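Local atomic coordinates of 2-hydroxyhepta-2,4-diene-1,7-dioate isomerase (Mycobacterium abscessus, PDB entry 3RR6), a protein that probably acts as a metal-dependent isomerase or acylpyruvate-type hydrolase of the fumarylacetoacetate hydrolase family, although its actual substrate is not established. Residues 66-71 and 89-94; 78-82 and 204-208; 144-148 and 248-254; 149-155 and 165-171. All coordinates share one frame. Residue numbers count along the deposited sequence, not the author numbering.

Contact 1: 66-71 and 89-94; sequences KVVAMG and PVIFIK
F92, A69 and V67 lose the most surface where residues 67-70 and 91-94 run as antiparallel strands, their short axes 4.6 Å apart at closest approach with directions at 145°. The register pairs V67 with K94, V68 with I93, A69 with F92 and M70 with I91; V67-K94 and A69-F92 are the hydrogen-bonded pairs. A69 N to F92 O is 2.8 Å and F92 N to A69 O 3.0 Å; K94 N to V67 O is 2.8 Å, but V67 N to K94 O is weak at 3.3 Å. Beyond the strands, G71 N reaches V90 O at 2.9 Å, and one water links G71 O with V90 N. V67, A69, F92 and K94 share one face. With chi1 in p, the F92 ring lies along 67-70: CE2 is 3.2 Å from A69 CB, A69 O sits over one ring face, and CE1 is 3.7 Å from M70 C. V67 (t) places CB 4.0 Å from K94 CB. On the face of V68, M70, I91 and I93, M70 (mmm) brings SD to 4.0 Å from I91 CG2 and CE to 3.8 Å from P89 CB, against helix 210-220. Strand 228-230 pairs in parallel with the far edge of 67-70, in the large mixed sheet, within the FAH-family region. Backbone bonds thus set the register, while K94 is left to extend its amine to D149.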
loop_
_atom_site.group_PDB
_atom_site.type_symbol
_atom_site.label_atom_id
_atom_site.label_comp_id
_atom_site.label_asym_id
_atom_site.label_seq_id
_atom_site.Cartn_x
_atom_site.Cartn_y
_atom_site.Cartn_z
ATOM N N LYS A 66 3.306 10.387 -5.671
ATOM C CA LYS A 66 4.160 9.299 -6.111
ATOM C C LYS A 66 4.031 8.142 -5.142
ATOM O O LYS A 66 3.594 8.334 -3.999
ATOM C CB LYS A 66 5.623 9.739 -6.231
ATOM C CG LYS A 66 6.262 10.252 -4.941
ATOM C CD LYS A 66 7.708 10.689 -5.189
ATOM C CE LYS A 66 8.332 11.480 -4.043
ATOM N NZ LYS A 66 7.637 12.764 -3.732
ATOM N N VAL A 67 4.383 6.958 -5.632
ATOM C CA VAL A 67 4.475 5.744 -4.831
ATOM C C VAL A 67 5.935 5.302 -4.891
ATOM O O VAL A 67 6.480 5.064 -5.972
ATOM C CB VAL A 67 3.573 4.604 -5.367
ATOM C CG1 VAL A 67 3.754 3.338 -4.541
ATOM C CG2 VAL A 67 2.104 5.051 -5.407
ATOM N N VAL A 68 6.578 5.230 -3.733
ATOM C CA VAL A 68 7.931 4.707 -3.636
ATOM C C VAL A 68 7.789 3.324 -3.022
ATOM O O VAL A 68 6.890 3.090 -2.216
ATOM C CB VAL A 68 8.824 5.627 -2.768
ATOM C CG1 VAL A 68 10.271 5.128 -2.745
ATOM C CG2 VAL A 68 8.764 7.064 -3.280
ATOM N N ALA A 69 8.628 2.389 -3.445
ATOM C CA ALA A 69 8.529 1.015 -2.967
ATOM C C ALA A 69 9.898 0.430 -2.673
ATOM O O ALA A 69 10.886 0.754 -3.336
ATOM C CB ALA A 69 7.792 0.143 -3.979
ATOM N N MET A 70 9.935 -0.403 -1.637
ATOM C CA MET A 70 11.125 -1.167 -1.276
ATOM C C MET A 70 11.166 -2.496 -2.019
ATOM O O MET A 70 10.138 -3.142 -2.196
ATOM C CB MET A 70 11.085 -1.485 0.218
ATOM C CG MET A 70 11.243 -0.285 1.136
ATOM S SD MET A 70 12.939 0.281 1.280
ATOM C CE MET A 70 13.633 -1.126 2.183
ATOM N N GLY A 71 12.356 -2.933 -2.402
ATOM C CA GLY A 71 12.520 -4.330 -2.829
ATOM C C GLY A 71 12.481 -5.237 -1.607
ATOM O O GLY A 71 12.938 -4.846 -0.554
ATOM N N PRO A 89 18.833 -0.468 1.462
ATOM C CA PRO A 89 17.556 -0.489 0.735
ATOM C C PRO A 89 17.699 -0.306 -0.778
ATOM O O PRO A 89 18.577 0.443 -1.234
ATOM C CB PRO A 89 16.808 0.710 1.324
ATOM C CG PRO A 89 17.377 0.856 2.683
ATOM C CD PRO A 89 18.820 0.546 2.528
ATOM N N VAL A 90 16.836 -0.990 -1.532
ATOM C CA VAL A 90 16.717 -0.793 -2.965
ATOM C C VAL A 90 15.322 -0.237 -3.214
ATOM O O VAL A 90 14.334 -0.913 -2.915
ATOM C CB VAL A 90 16.877 -2.125 -3.729
ATOM C CG1 VAL A 90 16.597 -1.927 -5.208
ATOM C CG2 VAL A 90 18.274 -2.687 -3.531
ATOM N N ILE A 91 15.232 0.993 -3.705
ATOM C CA ILE A 91 13.912 1.614 -3.899
ATOM C C ILE A 91 13.596 1.797 -5.373
ATOM O O ILE A 91 14.483 1.822 -6.214
ATOM C CB ILE A 91 13.787 2.971 -3.161
ATOM C CG1 ILE A 91 14.781 4.003 -3.711
ATOM C CG2 ILE A 91 13.993 2.754 -1.660
ATOM C CD1 ILE A 91 14.565 5.428 -3.196
ATOM N N PHE A 92 12.308 1.912 -5.662
ATOM C CA PHE A 92 11.856 2.246 -7.016
ATOM C C PHE A 92 10.551 2.994 -6.908
ATOM O O PHE A 92 9.993 3.121 -5.810
ATOM C CB PHE A 92 11.706 0.993 -7.875
ATOM C CG PHE A 92 11.037 -0.128 -7.173
ATOM C CD1 PHE A 92 11.788 -1.016 -6.403
ATOM C CD2 PHE A 92 9.666 -0.292 -7.244
ATOM C CE1 PHE A 92 11.187 -2.046 -5.729
ATOM C CE2 PHE A 92 9.053 -1.341 -6.560
ATOM C CZ PHE A 92 9.819 -2.207 -5.802
ATOM N N ILE A 93 10.107 3.555 -8.027
ATOM C CA ILE A 93 8.888 4.347 -8.052
ATOM C C ILE A 93 7.846 3.712 -8.950
ATOM O O ILE A 93 8.160 3.231 -10.044
ATOM C CB ILE A 93 9.154 5.788 -8.509
ATOM C CG1 ILE A 93 9.893 6.544 -7.410
ATOM C CG2 ILE A 93 7.850 6.516 -8.856
ATOM C CD1 ILE A 93 10.531 7.834 -7.874
ATOM N N LYS A 94 6.617 3.704 -8.461
ATOM C CA LYS A 94 5.450 3.372 -9.261
ATOM C C LYS A 94 4.707 4.677 -9.516
ATOM O O LYS A 94 4.549 5.485 -8.609
ATOM C CB LYS A 94 4.571 2.360 -8.536
ATOM C CG LYS A 94 5.240 0.986 -8.377
ATOM C CD LYS A 94 4.516 0.073 -7.376
ATOM C CE LYS A 94 3.244 -0.548 -7.900
ATOM N NZ LYS A 94 3.465 -1.785 -8.749
HETATM O O HOH W 1 15.402 -3.262 -0.279
#

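Contact 2: 78-82 and 204-208; sequences AAEMG and SLLLH. With EDO (1,2-ethanediol), chain M.
Residues 78-82 form a single turn with helical backbone angles but without regular helical bonding; its M81 N to A78 O bond is weak, at 3.4 Å. Facing it, S204 and L205 end a 3-10 segment, after which the chain extends at L206 (psi 129°). The closest CA pair is A78-L205, at 6.4 Å. Apolar contact dominates, and M81 has the greatest share. Its mmm rotamer lays the thioether against 204-208, with CG 3.9 Å from L205 CD2 and SD 4.5 Å from L207 CD2. L205 (m,t) also sets CD2 3.6 Å from A78 CA and 4.2 Å from A78 CB. In the FAH-family region this joins two surface loops: one connects strands 67-70 and 91-94, the other leads from strand 196-202 into helix 210-220. Backbone hydrogen bonds of L205 with A75 and of L207 with N73 tie the same loops together just ahead of the turn. Between the two segments themselves there is no hydrogen bond; polar atoms meet carbon instead. M81 CE lies 3.5 Å from S204 O and 3.4 Å from L206 O, and E80 OE2 is 3.9 Å from L207 CD2, while E80 OE1 bonds to A76 N. A 1,2-ethanediol, probably from the crystallisation liquor, occupies the gap beside M81: its O2 donates to L207 O at 2.7 Å, and its C1 lies 3.0 Å from M81 O.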
loop_
_atom_site.group_PDB
_atom_site.type_symbol
_atom_site.label_atom_id
_atom_site.label_comp_id
_atom_site.label_asym_id
_atom_site.label_seq_id
_atom_site.Cartn_x
_atom_site.Cartn_y
_atom_site.Cartn_z
ATOM N N ALA A 78 12.370 -15.022 12.601
ATOM C CA ALA A 78 12.750 -14.128 13.696
ATOM C C ALA A 78 14.213 -14.293 14.136
ATOM O O ALA A 78 14.820 -13.345 14.633
ATOM C CB ALA A 78 11.810 -14.324 14.889
ATOM N N ALA A 79 14.768 -15.491 13.947
ATOM C CA ALA A 79 16.172 -15.776 14.270
ATOM C C ALA A 79 17.166 -15.177 13.267
ATOM O O ALA A 79 18.363 -15.090 13.559
ATOM C CB ALA A 79 16.386 -17.290 14.379
ATOM N N GLU A 80 16.681 -14.780 12.092
ATOM C CA GLU A 80 17.514 -14.118 11.078
ATOM C C GLU A 80 17.711 -12.623 11.384
ATOM O O GLU A 80 18.569 -11.970 10.782
ATOM C CB GLU A 80 16.883 -14.275 9.684
ATOM C CG GLU A 80 17.859 -14.080 8.516
ATOM C CD GLU A 80 17.274 -13.278 7.360
ATOM O OE1 GLU A 80 16.431 -13.823 6.607
ATOM O OE2 GLU A 80 17.674 -12.103 7.191
ATOM N N MET A 81 16.918 -12.088 12.315
ATOM C CA MET A 81 16.929 -10.654 12.632
ATOM C C MET A 81 18.141 -10.215 13.450
ATOM O O MET A 81 18.472 -9.030 13.479
ATOM C CB MET A 81 15.657 -10.262 13.400
ATOM C CG MET A 81 14.363 -10.344 12.590
ATOM S SD MET A 81 14.281 -9.146 11.256
ATOM C CE MET A 81 14.074 -7.605 12.151
ATOM N N GLY A 82 18.786 -11.156 14.134
ATOM C CA GLY A 82 19.914 -10.828 14.997
ATOM C C GLY A 82 21.219 -10.551 14.264
ATOM O O GLY A 82 22.075 -9.816 14.770
ATOM N N SER A 204 7.178 -7.441 11.992
ATOM C CA SER A 204 8.341 -7.538 12.872
ATOM C C SER A 204 9.558 -8.162 12.191
ATOM O O SER A 204 10.675 -8.085 12.733
ATOM C CB SER A 204 7.987 -8.315 14.145
ATOM O OG SER A 204 7.285 -9.510 13.847
ATOM N N LEU A 205 9.353 -8.768 11.015
ATOM C CA LEU A 205 10.454 -9.276 10.205
ATOM C C LEU A 205 10.942 -8.291 9.124
ATOM O O LEU A 205 11.766 -8.654 8.290
ATOM C CB LEU A 205 10.068 -10.639 9.590
ATOM C CG LEU A 205 9.743 -11.713 10.640
ATOM C CD1 LEU A 205 9.405 -13.036 9.967
ATOM C CD2 LEU A 205 10.894 -11.892 11.626
ATOM N N LEU A 206 10.465 -7.041 9.131
ATOM C CA LEU A 206 11.032 -6.034 8.212
ATOM C C LEU A 206 12.516 -5.823 8.518
ATOM O O LEU A 206 12.897 -5.597 9.684
ATOM C CB LEU A 206 10.285 -4.704 8.329
ATOM C CG LEU A 206 8.875 -4.634 7.753
ATOM C CD1 LEU A 206 8.215 -3.310 8.131
ATOM C CD2 LEU A 206 8.885 -4.784 6.246
ATOM N N LEU A 207 13.358 -5.913 7.490
ATOM C CA LEU A 207 14.806 -5.746 7.676
ATOM C C LEU A 207 15.138 -4.284 7.992
ATOM O O LEU A 207 15.894 -3.985 8.928
ATOM C CB LEU A 207 15.568 -6.221 6.434
ATOM C CG LEU A 207 15.470 -7.735 6.185
ATOM C CD1 LEU A 207 16.013 -8.087 4.810
ATOM C CD2 LEU A 207 16.189 -8.517 7.269
ATOM N N HIS A 208 14.569 -3.395 7.186
ATOM C CA HIS A 208 14.537 -1.962 7.457
ATOM C C HIS A 208 13.118 -1.641 7.898
ATOM O O HIS A 208 12.164 -1.810 7.128
ATOM C CB HIS A 208 14.919 -1.172 6.209
ATOM C CG HIS A 208 16.243 -1.558 5.646
ATOM N ND1 HIS A 208 17.431 -1.084 6.153
ATOM C CD2 HIS A 208 16.570 -2.408 4.644
ATOM C CE1 HIS A 208 18.432 -1.610 5.471
ATOM N NE2 HIS A 208 17.939 -2.414 4.552
HETATM C C1 EDO M . 18.166 -7.480 10.883
HETATM O O1 EDO M . 19.126 -8.149 10.056
HETATM C C2 EDO M . 17.578 -6.311 10.106
HETATM O O2 EDO M . 17.201 -5.239 10.975
#

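Contact 3: 144-148 and 248-254; sequences YTIGN and VTIEGIG
The side chain of I146 (rotamer m,t) projects from strand 144-148 onto residues 248-254, its CG2 lying 3.4 Å from V248 CG1 and 3.9 Å from I250 CD1. Its CG1 meets I253 CG2 at 3.8 Å, while its CD1 is 3.2 Å from G254 O. I253 (m,t) carries the packing along the strand, with CD1 4.1 Å from Y144 CB and 3.8 Å from T145 O. The axes of 144-148 and 248-250 pass 7.6 Å apart at 156°, nearly antiparallel, and no hydrogen bond joins them. Beyond I250 the chain turns through G252 (phi 84°) into a classic beta bulge: I253 N and G254 N both bond to I250 O, at 3.0 and 3.1 Å, and I250 N returns to G254 O at 3.0 Å. Strand 141-152 belongs to the large mixed sheet, 245-250 to the smaller five-stranded one, so this is the face-to-face, aliphatic sheet packing of the beta-sandwich-like FAH fold.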
loop_
_atom_site.group_PDB
_atom_site.type_symbol
_atom_site.label_atom_id
_atom_site.label_comp_id
_atom_site.label_asym_id
_atom_site.label_seq_id
_atom_site.Cartn_x
_atom_site.Cartn_y
_atom_site.Cartn_z
ATOM N N TYR A 144 -1.369 4.101 7.959
ATOM C CA TYR A 144 -0.962 2.899 7.218
ATOM C C TYR A 144 -2.140 2.322 6.474
ATOM O O TYR A 144 -3.271 2.361 6.952
ATOM C CB TYR A 144 -0.375 1.840 8.161
ATOM C CG TYR A 144 0.809 2.377 8.911
ATOM C CD1 TYR A 144 2.076 2.353 8.351
ATOM C CD2 TYR A 144 0.648 3.001 10.137
ATOM C CE1 TYR A 144 3.159 2.891 9.008
ATOM C CE2 TYR A 144 1.736 3.556 10.802
ATOM C CZ TYR A 144 2.977 3.504 10.230
ATOM O OH TYR A 144 4.052 4.058 10.887
ATOM N N THR A 145 -1.857 1.802 5.291
ATOM C CA THR A 145 -2.860 1.084 4.507
ATOM C C THR A 145 -2.207 -0.160 3.898
ATOM O O THR A 145 -1.101 -0.550 4.303
ATOM C CB THR A 145 -3.558 2.027 3.475
ATOM O OG1 THR A 145 -4.740 1.392 2.956
ATOM C CG2 THR A 145 -2.646 2.434 2.318
ATOM N N ILE A 146 -2.902 -0.806 2.967
ATOM C CA ILE A 146 -2.403 -2.023 2.330
ATOM C C ILE A 146 -2.128 -1.717 0.863
ATOM O O ILE A 146 -2.840 -0.923 0.244
ATOM C CB ILE A 146 -3.414 -3.182 2.439
ATOM C CG1 ILE A 146 -3.966 -3.274 3.855
ATOM C CG2 ILE A 146 -2.760 -4.515 2.003
ATOM C CD1 ILE A 146 -5.024 -4.348 4.043
ATOM N N GLY A 147 -1.080 -2.325 0.323
ATOM C CA GLY A 147 -0.774 -2.233 -1.098
ATOM C C GLY A 147 -0.484 -3.592 -1.702
ATOM O O GLY A 147 -0.242 -4.565 -0.991
ATOM N N ASN A 148 -0.521 -3.648 -3.030
ATOM C CA ASN A 148 -0.128 -4.836 -3.791
ATOM C C ASN A 148 0.806 -4.354 -4.902
ATOM O O ASN A 148 0.366 -3.673 -5.829
ATOM C CB ASN A 148 -1.387 -5.513 -4.340
ATOM C CG ASN A 148 -1.153 -6.911 -4.896
ATOM O OD1 ASN A 148 -0.025 -7.321 -5.145
ATOM N ND2 ASN A 148 -2.252 -7.645 -5.126
ATOM N N VAL A 248 -5.033 -9.091 0.060
ATOM C CA VAL A 248 -3.963 -8.883 1.011
ATOM C C VAL A 248 -4.614 -8.396 2.290
ATOM O O VAL A 248 -5.380 -7.437 2.271
ATOM C CB VAL A 248 -2.934 -7.843 0.507
ATOM C CG1 VAL A 248 -1.774 -7.715 1.483
ATOM C CG2 VAL A 248 -2.412 -8.217 -0.901
ATOM N N THR A 249 -4.317 -9.071 3.394
ATOM C CA THR A 249 -4.915 -8.754 4.686
ATOM C C THR A 249 -3.799 -8.362 5.657
ATOM O O THR A 249 -2.779 -9.047 5.769
ATOM C CB THR A 249 -5.727 -9.953 5.233
ATOM O OG1 THR A 249 -6.776 -10.279 4.304
ATOM C CG2 THR A 249 -6.313 -9.646 6.608
ATOM N N ILE A 250 -3.978 -7.237 6.343
ATOM C CA ILE A 250 -3.027 -6.814 7.368
ATOM C C ILE A 250 -3.755 -6.606 8.686
ATOM O O ILE A 250 -4.766 -5.900 8.757
ATOM C CB ILE A 250 -2.242 -5.535 6.963
ATOM C CG1 ILE A 250 -1.433 -5.801 5.693
ATOM C CG2 ILE A 250 -1.302 -5.086 8.103
ATOM C CD1 ILE A 250 -0.566 -4.634 5.221
ATOM N N GLU A 251 -3.232 -7.254 9.721
ATOM C CA GLU A 251 -3.723 -7.129 11.083
ATOM C C GLU A 251 -3.863 -5.659 11.474
ATOM O O GLU A 251 -2.934 -4.863 11.289
ATOM C CB GLU A 251 -2.739 -7.841 12.028
ATOM C CG GLU A 251 -3.134 -7.821 13.486
ATOM C CD GLU A 251 -2.133 -8.528 14.378
ATOM O OE1 GLU A 251 -1.118 -9.060 13.866
ATOM O OE2 GLU A 251 -2.371 -8.562 15.610
ATOM N N GLY A 252 -5.042 -5.304 11.984
ATOM C CA GLY A 252 -5.312 -3.939 12.433
ATOM C C GLY A 252 -5.746 -2.978 11.345
ATOM O O GLY A 252 -6.071 -1.818 11.638
ATOM N N ILE A 253 -5.757 -3.439 10.095
ATOM C CA ILE A 253 -6.203 -2.609 8.981
ATOM C C ILE A 253 -7.452 -3.210 8.333
ATOM O O ILE A 253 -8.528 -2.613 8.382
ATOM C CB ILE A 253 -5.083 -2.399 7.924
ATOM C CG1 ILE A 253 -3.837 -1.781 8.574
ATOM C CG2 ILE A 253 -5.602 -1.499 6.790
ATOM C CD1 ILE A 253 -2.666 -1.545 7.629
ATOM N N GLY A 254 -7.324 -4.395 7.746
ATOM C CA GLY A 254 -8.433 -4.998 7.007
ATOM C C GLY A 254 -7.929 -5.798 5.823
ATOM O O GLY A 254 -6.828 -6.340 5.868
#

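Contact 4: 149-155 and 165-171; sequences DVSARDH and AKGHDTF
K166 NZ (rotamer mttm) forms a salt bridge with D149 OD2 (chi1 t) and a hydrogen bond to S151 OG, both at 2.8 Å; S151 OG in turn donates to D149 O at 2.9 Å. A further side-chain bond joins H155 ND1 and H168 NE2 at 3.0 Å, with the rings rim to rim and their planes at 47°; H155 NE2 is held by S111 O. Main-chain bonds frame the contact: A152 N to A165 O at 2.9 Å, V150 N to F171 O at 3.1 Å. Nearest CA pairs are V150-F171 (4.8 Å), S151-K166 (4.7 Å) and A152-A165 (4.5 Å). A152 is the N-cap of helix 153-159, and residues 168-171 make a type II turn closed by F171 N to H168 O at 3.1 Å. V150 CG1 sits over the F171 ring, 3.6 Å from its centroid, in a CH-pi contact. E118 and E120 on strand 115-125 adjoin D149, an Asp-Glu-Glu cluster consistent with the carboxylates that bind a divalent metal in FAH-family relatives. K94 on OD1 and K166 on OD2 engage both D149 carboxylate oxygens in these coordinates, which contain no metal, and probably ease the crowding of acidic groups, a role a cation would share.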
loop_
_atom_site.group_PDB
_atom_site.type_symbol
_atom_site.label_atom_id
_atom_site.label_comp_id
_atom_site.label_asym_id
_atom_site.label_seq_id
_atom_site.Cartn_x
_atom_site.Cartn_y
_atom_site.Cartn_z
ATOM N N ASP A 149 2.096 -4.655 -4.786
ATOM C CA ASP A 149 3.094 -4.218 -5.769
ATOM C C ASP A 149 3.084 -5.207 -6.932
ATOM O O ASP A 149 3.980 -6.049 -7.075
ATOM C CB ASP A 149 4.487 -4.114 -5.132
ATOM C CG ASP A 149 5.568 -3.606 -6.098
ATOM O OD1 ASP A 149 5.273 -3.184 -7.231
ATOM O OD2 ASP A 149 6.761 -3.631 -5.706
ATOM N N VAL A 150 2.054 -5.095 -7.764
ATOM C CA VAL A 150 1.873 -6.011 -8.882
ATOM C C VAL A 150 3.011 -5.796 -9.887
ATOM O O VAL A 150 3.376 -4.653 -10.195
ATOM C CB VAL A 150 0.497 -5.830 -9.559
ATOM C CG1 VAL A 150 0.315 -6.839 -10.712
ATOM C CG2 VAL A 150 -0.657 -5.990 -8.543
ATOM N N SER A 151 3.584 -6.900 -10.373
ATOM C CA SER A 151 4.830 -6.849 -11.136
ATOM C C SER A 151 4.831 -7.828 -12.307
ATOM O O SER A 151 4.600 -9.027 -12.108
ATOM C CB SER A 151 6.011 -7.213 -10.218
ATOM O OG SER A 151 6.044 -6.395 -9.051
ATOM N N ALA A 152 5.128 -7.334 -13.504
ATOM C CA ALA A 152 5.336 -8.189 -14.677
ATOM C C ALA A 152 6.779 -8.684 -14.704
ATOM O O ALA A 152 7.699 -7.974 -15.131
ATOM C CB ALA A 152 4.984 -7.439 -15.971
ATOM N N ARG A 153 6.974 -9.906 -14.214
ATOM C CA ARG A 153 8.320 -10.466 -14.065
ATOM C C ARG A 153 9.052 -10.561 -15.406
ATOM O O ARG A 153 10.272 -10.396 -15.463
ATOM C CB ARG A 153 8.266 -11.854 -13.401
ATOM C CG ARG A 153 7.508 -11.954 -12.083
ATOM C CD ARG A 153 7.986 -10.995 -10.997
ATOM N NE ARG A 153 9.368 -11.232 -10.573
ATOM C CZ ARG A 153 9.743 -11.931 -9.499
ATOM N NH1 ARG A 153 8.849 -12.504 -8.698
ATOM N NH2 ARG A 153 11.039 -12.065 -9.223
ATOM N N ASP A 154 8.321 -10.837 -16.483
ATOM C CA ASP A 154 8.938 -10.906 -17.807
ATOM C C ASP A 154 9.507 -9.556 -18.231
ATOM O O ASP A 154 10.534 -9.485 -18.902
ATOM C CB ASP A 154 7.992 -11.480 -18.878
ATOM C CG ASP A 154 6.618 -10.833 -18.897
ATOM O OD1 ASP A 154 5.995 -10.680 -17.824
ATOM O OD2 ASP A 154 6.132 -10.526 -20.014
ATOM N N HIS A 155 8.861 -8.476 -17.810
ATOM C CA HIS A 155 9.367 -7.147 -18.128
ATOM C C HIS A 155 10.601 -6.793 -17.313
ATOM O O HIS A 155 11.489 -6.119 -17.824
ATOM C CB HIS A 155 8.272 -6.095 -17.955
ATOM C CG HIS A 155 7.140 -6.274 -18.909
ATOM N ND1 HIS A 155 5.994 -5.507 -18.864
ATOM C CD2 HIS A 155 6.975 -7.146 -19.933
ATOM C CE1 HIS A 155 5.168 -5.907 -19.815
ATOM N NE2 HIS A 155 5.745 -6.895 -20.486
ATOM N N ALA A 165 7.816 -2.912 -15.530
ATOM C CA ALA A 165 7.212 -4.082 -14.898
ATOM C C ALA A 165 6.213 -3.745 -13.810
ATOM O O ALA A 165 5.197 -4.430 -13.643
ATOM C CB ALA A 165 8.304 -4.970 -14.319
ATOM N N LYS A 166 6.521 -2.700 -13.046
ATOM C CA LYS A 166 5.720 -2.319 -11.888
ATOM C C LYS A 166 4.821 -1.122 -12.142
ATOM O O LYS A 166 4.068 -0.714 -11.249
ATOM C CB LYS A 166 6.655 -2.039 -10.717
ATOM C CG LYS A 166 7.349 -3.305 -10.213
ATOM C CD LYS A 166 8.347 -2.965 -9.168
ATOM C CE LYS A 166 9.031 -4.200 -8.618
ATOM N NZ LYS A 166 8.155 -5.049 -7.747
ATOM N N GLY A 167 4.865 -0.584 -13.362
ATOM C CA GLY A 167 4.264 0.714 -13.655
ATOM C C GLY A 167 3.034 0.728 -14.540
ATOM O O GLY A 167 2.516 1.804 -14.870
ATOM N N HIS A 168 2.569 -0.447 -14.946
ATOM C CA HIS A 168 1.355 -0.557 -15.746
ATOM C C HIS A 168 0.149 -0.016 -14.977
ATOM O O HIS A 168 0.070 -0.136 -13.755
ATOM C CB HIS A 168 1.103 -2.015 -16.143
ATOM C CG HIS A 168 2.174 -2.596 -17.011
ATOM N ND1 HIS A 168 2.219 -2.401 -18.372
ATOM C CD2 HIS A 168 3.236 -3.381 -16.705
ATOM C CE1 HIS A 168 3.271 -3.028 -18.867
ATOM N NE2 HIS A 168 3.906 -3.632 -17.877
ATOM N N ASP A 169 -0.782 0.617 -15.682
ATOM C CA ASP A 169 -2.030 1.024 -15.053
ATOM C C ASP A 169 -2.627 -0.198 -14.321
ATOM O O ASP A 169 -2.563 -1.327 -14.823
ATOM C CB ASP A 169 -3.032 1.548 -16.085
ATOM C CG ASP A 169 -2.718 2.949 -16.617
ATOM O OD1 ASP A 169 -1.683 3.566 -16.291
ATOM O OD2 ASP A 169 -3.568 3.447 -17.397
ATOM N N THR A 170 -3.179 0.063 -13.138
ATOM C CA THR A 170 -3.790 -0.931 -12.228
ATOM C C THR A 170 -2.818 -1.776 -11.410
ATOM O O THR A 170 -3.263 -2.581 -10.592
ATOM C CB THR A 170 -4.837 -1.878 -12.913
ATOM O OG1 THR A 170 -4.182 -2.959 -13.602
ATOM C CG2 THR A 170 -5.750 -1.119 -13.848
ATOM N N PHE A 171 -1.512 -1.585 -11.578
ATOM C CA PHE A 171 -0.538 -2.403 -10.836
ATOM C C PHE A 171 -0.226 -1.925 -9.406
ATOM O O PHE A 171 0.681 -2.458 -8.777
ATOM C CB PHE A 171 0.756 -2.584 -11.646
ATOM C CG PHE A 171 0.691 -3.685 -12.685
ATOM C CD1 PHE A 171 -0.512 -4.117 -13.246
ATOM C CD2 PHE A 171 1.864 -4.291 -13.102
ATOM C CE1 PHE A 171 -0.529 -5.132 -14.192
ATOM C CE2 PHE A 171 1.847 -5.303 -14.044
ATOM C CZ PHE A 171 0.656 -5.719 -14.590
#

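Overall arrangement
Contacts 3 and 4 are buried and contact 1 partly so, whereas contact 2 is a surface meeting of loops whose centre lies about 21 Å from the centre of the chain. Contacts 3 and 4 draw on successive parts of strand 141-152: aliphatic packing between sheets in the first gives way to charged and imidazole pairing at the strand's end and the start of the following helix. Contact 1, governed by main-chain bonds, joins contact 4 directly, since K94 NZ lies 2.7 Å from D149 OD1 and F92 CE2 3.2 Å from K166 CD. Its other end meets contact 2 through plain packing, with P89 CD 3.7 Å from H208 CE1. The antiparallel pair 67-70/91-94 therefore spans from outer loops to probable metal site.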